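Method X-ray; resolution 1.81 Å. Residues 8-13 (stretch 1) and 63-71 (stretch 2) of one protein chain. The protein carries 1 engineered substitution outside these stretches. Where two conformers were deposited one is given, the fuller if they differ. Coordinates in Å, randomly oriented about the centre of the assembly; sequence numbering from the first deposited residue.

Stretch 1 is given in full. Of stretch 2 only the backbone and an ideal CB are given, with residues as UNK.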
ATOM      1  N   VAL A   8     -19.589   0.638  -7.257  1.00 14.68           N
ATOM      2  CA  VAL A   8     -19.840  -0.094  -6.011  1.00 14.53           C
ATOM      3  C   VAL A   8     -21.030  -1.033  -6.224  1.00 14.81           C
ATOM      4  O   VAL A   8     -22.082  -0.606  -6.695  1.00 15.26           O
ATOM      5  CB  VAL A   8     -20.145   0.864  -4.828  1.00 14.01           C
ATOM      6  CG1 VAL A   8     -20.518   0.077  -3.575  1.00 14.66           C
ATOM      7  CG2 VAL A   8     -18.947   1.767  -4.546  1.00 14.80           C
ATOM      8  N   CYS A   9     -20.861  -2.308  -5.878  1.00 15.29           N
ATOM      9  CA  CYS A   9     -21.931  -3.296  -6.052  1.00 16.59           C
ATOM     10  C   CYS A   9     -22.084  -4.285  -4.890  1.00 16.76           C
ATOM     11  O   CYS A   9     -22.914  -5.178  -4.963  1.00 17.37           O
ATOM     12  CB  CYS A   9     -21.749  -4.048  -7.378  1.00 17.33           C
ATOM     13  SG  CYS A   9     -20.219  -4.982  -7.544  1.00 18.90           S
ATOM     14  N   GLY A  10     -21.327  -4.096  -3.808  1.00 16.61           N
ATOM     15  CA  GLY A  10     -21.406  -4.981  -2.644  1.00 16.84           C
ATOM     16  C   GLY A  10     -20.807  -4.342  -1.409  1.00 16.43           C
ATOM     17  O   GLY A  10     -19.871  -3.548  -1.508  1.00 15.96           O
ATOM     18  N   LEU A  11     -21.366  -4.675  -0.244  1.00 16.54           N
ATOM     19  CA  LEU A  11     -20.889  -4.158   1.039  1.00 15.87           C
ATOM     20  C   LEU A  11     -20.954  -5.270   2.073  1.00 15.95           C
ATOM     21  O   LEU A  11     -21.916  -6.034   2.113  1.00 16.39           O
ATOM     22  CB  LEU A  11     -21.742  -2.967   1.497  1.00 16.00           C
ATOM     23  CG  LEU A  11     -21.400  -2.308   2.840  1.00 16.57           C
ATOM     24  CD1 LEU A  11     -20.100  -1.539   2.761  1.00 15.79           C
ATOM     25  CD2 LEU A  11     -22.531  -1.392   3.287  1.00 17.13           C
ATOM     26  N   GLY A  12     -19.922  -5.357   2.901  1.00 15.40           N
ATOM     27  CA  GLY A  12     -19.903  -6.284   4.025  1.00 15.85           C
ATOM     28  C   GLY A  12     -19.011  -5.745   5.118  1.00 15.34           C
ATOM     29  O   GLY A  12     -18.233  -4.816   4.898  1.00 15.19           O
ATOM     30  N   SER A  13     -19.136  -6.307   6.308  1.00 15.45           N
ATOM     31  CA  SER A  13     -18.338  -5.855   7.442  1.00 15.00           C
ATOM     32  C   SER A  13     -18.232  -6.936   8.495  1.00 15.78           C
ATOM     33  O   SER A  13     -18.995  -7.908   8.484  1.00 16.24           O
ATOM     34  CB  SER A  13     -18.947  -4.595   8.052  1.00 14.56           C
ATOM     35  OG  SER A  13     -20.173  -4.882   8.708  1.00 14.90           O
ATOM     36  N   UNK A  63     -18.577 -11.525   3.395  1.00 16.12           N
ATOM     37  CA  UNK A  63     -19.910 -10.916   3.451  1.00 16.09           C
ATOM     38  C   UNK A  63     -20.140  -9.972   2.269  1.00 15.64           C
ATOM     39  O   UNK A  63     -21.235  -9.934   1.701  1.00 15.79           O
ATOM     40  CB  UNK A  63     -20.092 -10.158   4.768  1.00 16.09           C
ATOM     41  N   UNK A  64     -19.103  -9.228   1.895  1.00 14.80           N
ATOM     42  CA  UNK A  64     -19.181  -8.301   0.760  1.00 14.46           C
ATOM     43  C   UNK A  64     -19.411  -9.033  -0.564  1.00 14.74           C
ATOM     44  O   UNK A  64     -20.153  -8.545  -1.414  1.00 14.43           O
ATOM     45  CB  UNK A  64     -17.900  -7.469   0.673  1.00 14.46           C
ATOM     46  N   UNK A  65     -18.775 -10.191  -0.733  1.00 14.55           N
ATOM     47  CA  UNK A  65     -18.944 -11.005  -1.940  1.00 14.93           C
ATOM     48  C   UNK A  65     -20.363 -11.559  -2.042  1.00 15.74           C
ATOM     49  O   UNK A  65     -20.942 -11.593  -3.129  1.00 16.81           O
ATOM     50  CB  UNK A  65     -17.933 -12.154  -1.952  1.00 14.93           C
ATOM     51  N   UNK A  66     -20.907 -12.001  -0.909  1.00 16.01           N
ATOM     52  CA  UNK A  66     -22.294 -12.455  -0.833  1.00 16.59           C
ATOM     53  C   UNK A  66     -23.244 -11.327  -1.213  1.00 16.95           C
ATOM     54  O   UNK A  66     -24.165 -11.534  -1.993  1.00 17.84           O
ATOM     55  CB  UNK A  66     -22.617 -12.971   0.571  1.00 16.59           C
ATOM     56  N   UNK A  67     -23.004 -10.135  -0.667  1.00 16.59           N
ATOM     57  CA  UNK A  67     -23.796  -8.936  -0.991  1.00 16.88           C
ATOM     58  C   UNK A  67     -23.793  -8.620  -2.497  1.00 17.14           C
ATOM     59  O   UNK A  67     -24.834  -8.316  -3.077  1.00 17.69           O
ATOM     60  CB  UNK A  67     -23.256  -7.733  -0.215  1.00 16.88           C
ATOM     61  N   UNK A  68     -22.621  -8.705  -3.121  1.00 16.94           N
ATOM     62  CA  UNK A  68     -22.477  -8.426  -4.559  1.00 17.51           C
ATOM     63  C   UNK A  68     -23.016  -9.546  -5.461  1.00 18.88           C
ATOM     64  O   UNK A  68     -23.207  -9.342  -6.666  1.00 19.11           O
ATOM     65  CB  UNK A  68     -21.002  -8.187  -4.886  1.00 17.51           C
ATOM     66  N   UNK A  69     -23.248 -10.726  -4.891  1.00 19.41           N
ATOM     67  CA  UNK A  69     -23.686 -11.880  -5.675  1.00 20.53           C
ATOM     68  C   UNK A  69     -22.577 -12.389  -6.584  1.00 20.68           C
ATOM     69  O   UNK A  69     -22.848 -12.997  -7.616  1.00 21.47           O
ATOM     70  CB  UNK A  69     -24.918 -11.520  -6.508  1.00 20.53           C
ATOM     71  N   UNK A  70     -21.328 -12.135  -6.196  1.00 20.30           N
ATOM     72  CA  UNK A  70     -20.165 -12.561  -6.958  1.00 20.67           C
ATOM     73  C   UNK A  70     -19.372 -13.552  -6.120  1.00 20.85           C
ATOM     74  O   UNK A  70     -19.297 -13.405  -4.903  1.00 21.26           O
ATOM     75  CB  UNK A  70     -19.299 -11.366  -7.363  1.00 20.67           C
ATOM     76  N   UNK A  71     -18.794 -14.564  -6.762  1.00 21.19           N
ATOM     77  CA  UNK A  71     -17.968 -15.530  -6.046  0.50 21.14           C
ATOM     78  C   UNK A  71     -16.484 -15.384  -6.376  1.00 20.39           C
ATOM     79  O   UNK A  71     -15.644 -16.010  -5.735  1.00 20.44           O
ATOM     80  CB  UNK A  71     -18.431 -16.952  -6.370  0.50 21.14           C
TER

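Stretch 1 is an extended strand, and the helix of stretch 2 runs across it at 147°, close to antiparallel, with the axes only 5.7 Å apart at their closest. So near an approach depends on Gly10 and Gly12, where an ideal CB would clash with the helix, at Gly10 with the O of position 64 and the CB of position 68, at Gly12 with the backbone of positions 63 and 64.

At position 63 CA-to-CB points toward the strand, and the ideal CB already lies 3.9 Å from Gly12 CA. A small residue fits directly; a longer one would have to turn aside from Gly12. The residue is Ala63, whose CB packs 4.0 Å from Gly12 CA and 4.3 Å from Ser13 N.

Position 64 has its CA 3.9 Å from Gly12 CA, a shorter distance than the 4.1 Å between the CA atoms of position 68 and Gly10. CA-to-CB points sideways, with the ideal CB 3.7 Å from Gly12 N. The tight backbone approach favours glycine, alanine or perhaps serine. Ala64 is found, its CB 3.6 Å from Gly12 N and its CA 3.7 Å from Leu11 C.

Positions 65 and 66 have nothing of stretch 1 within 5.5 Å of their ideal CB atoms, so the strand sets no limit and many residues would serve. They are Leu65, pointing away, and Ala66, pointing sideways.

Position 67 again points toward the strand, and here the strand offers polar backbone: the ideal CB is a tight 3.2 Å from Leu11 O, and Leu11 N is nearby. A short side chain is called for, alanine for size alone, serine if the amide is to be answered. Ser67 takes the second course. With chi1 t, its OG accepts a nearly straight hydrogen bond from Leu11 N (3.1 Å, 170°). A water donates to Ser67 O at 2.7 Å and, weakly, to Cys9 O at 3.4 Å, linking the two backbones.

At position 68 CA-to-CB points sideways; the ideal CB is 3.6 Å from Cys9 O and 3.9 Å from Gly10 CA, so alanine or another small residue suits. Ala68 places its CB 4.2 Å from Cys9 SG, and its CA makes a CA-H...O contact with Cys9 O at 3.3 Å.

Position 69 has phi/psi of 70/26, and positive phi favours glycine, with asparagine a possible second choice. Gly69 closes the helix in a Schellman motif.

Position 70 points toward the strand but from farther off, leaving room for a longer apolar chain to reach the Cys9 sulfur. Leu70 does so, CD1 lying 4.4 Å from Cys9 SG.

Position 71 is out of reach, so stretch 1 expresses no preference; it is Glu71.

Stretch 2, residues 63-71: AALASAGLE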
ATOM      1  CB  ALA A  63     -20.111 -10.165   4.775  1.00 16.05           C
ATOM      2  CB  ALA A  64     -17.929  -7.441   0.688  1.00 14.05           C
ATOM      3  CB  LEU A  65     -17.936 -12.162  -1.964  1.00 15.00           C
ATOM      4  CG  LEU A  65     -16.479 -11.786  -2.218  1.00 13.56           C
ATOM      5  CD1 LEU A  65     -15.577 -12.966  -1.902  1.00 14.76           C
ATOM      6  CD2 LEU A  65     -16.267 -11.308  -3.653  1.00 14.29           C
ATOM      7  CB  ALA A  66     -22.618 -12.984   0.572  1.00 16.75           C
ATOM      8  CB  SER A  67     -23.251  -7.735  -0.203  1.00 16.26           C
ATOM      9  OG  SER A  67     -23.867  -6.517  -0.590  1.00 16.35           O
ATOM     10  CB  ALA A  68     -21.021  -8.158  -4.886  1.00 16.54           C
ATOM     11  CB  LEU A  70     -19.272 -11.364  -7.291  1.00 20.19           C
ATOM     12  CG  LEU A  70     -19.861 -10.253  -8.158  1.00 21.11           C
ATOM     13  CD1 LEU A  70     -18.838  -9.128  -8.301  1.00 20.46           C
ATOM     14  CD2 LEU A  70     -20.285 -10.780  -9.531  1.00 22.05           C
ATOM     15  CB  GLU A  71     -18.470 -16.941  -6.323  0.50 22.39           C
ATOM     16  CG  GLU A  71     -19.936 -17.103  -5.942  0.50 23.76           C
ATOM     17  CD  GLU A  71     -20.450 -18.496  -6.167  0.50 26.21           C
ATOM     18  OE1 GLU A  71     -19.638 -19.388  -6.499  0.50 27.92           O
ATOM     19  OE2 GLU A  71     -21.675 -18.697  -6.018  0.50 28.26           O
TER
HETATM   20  O   HOH W   1     -25.831  -5.815  -3.359  1.00 19.00           O
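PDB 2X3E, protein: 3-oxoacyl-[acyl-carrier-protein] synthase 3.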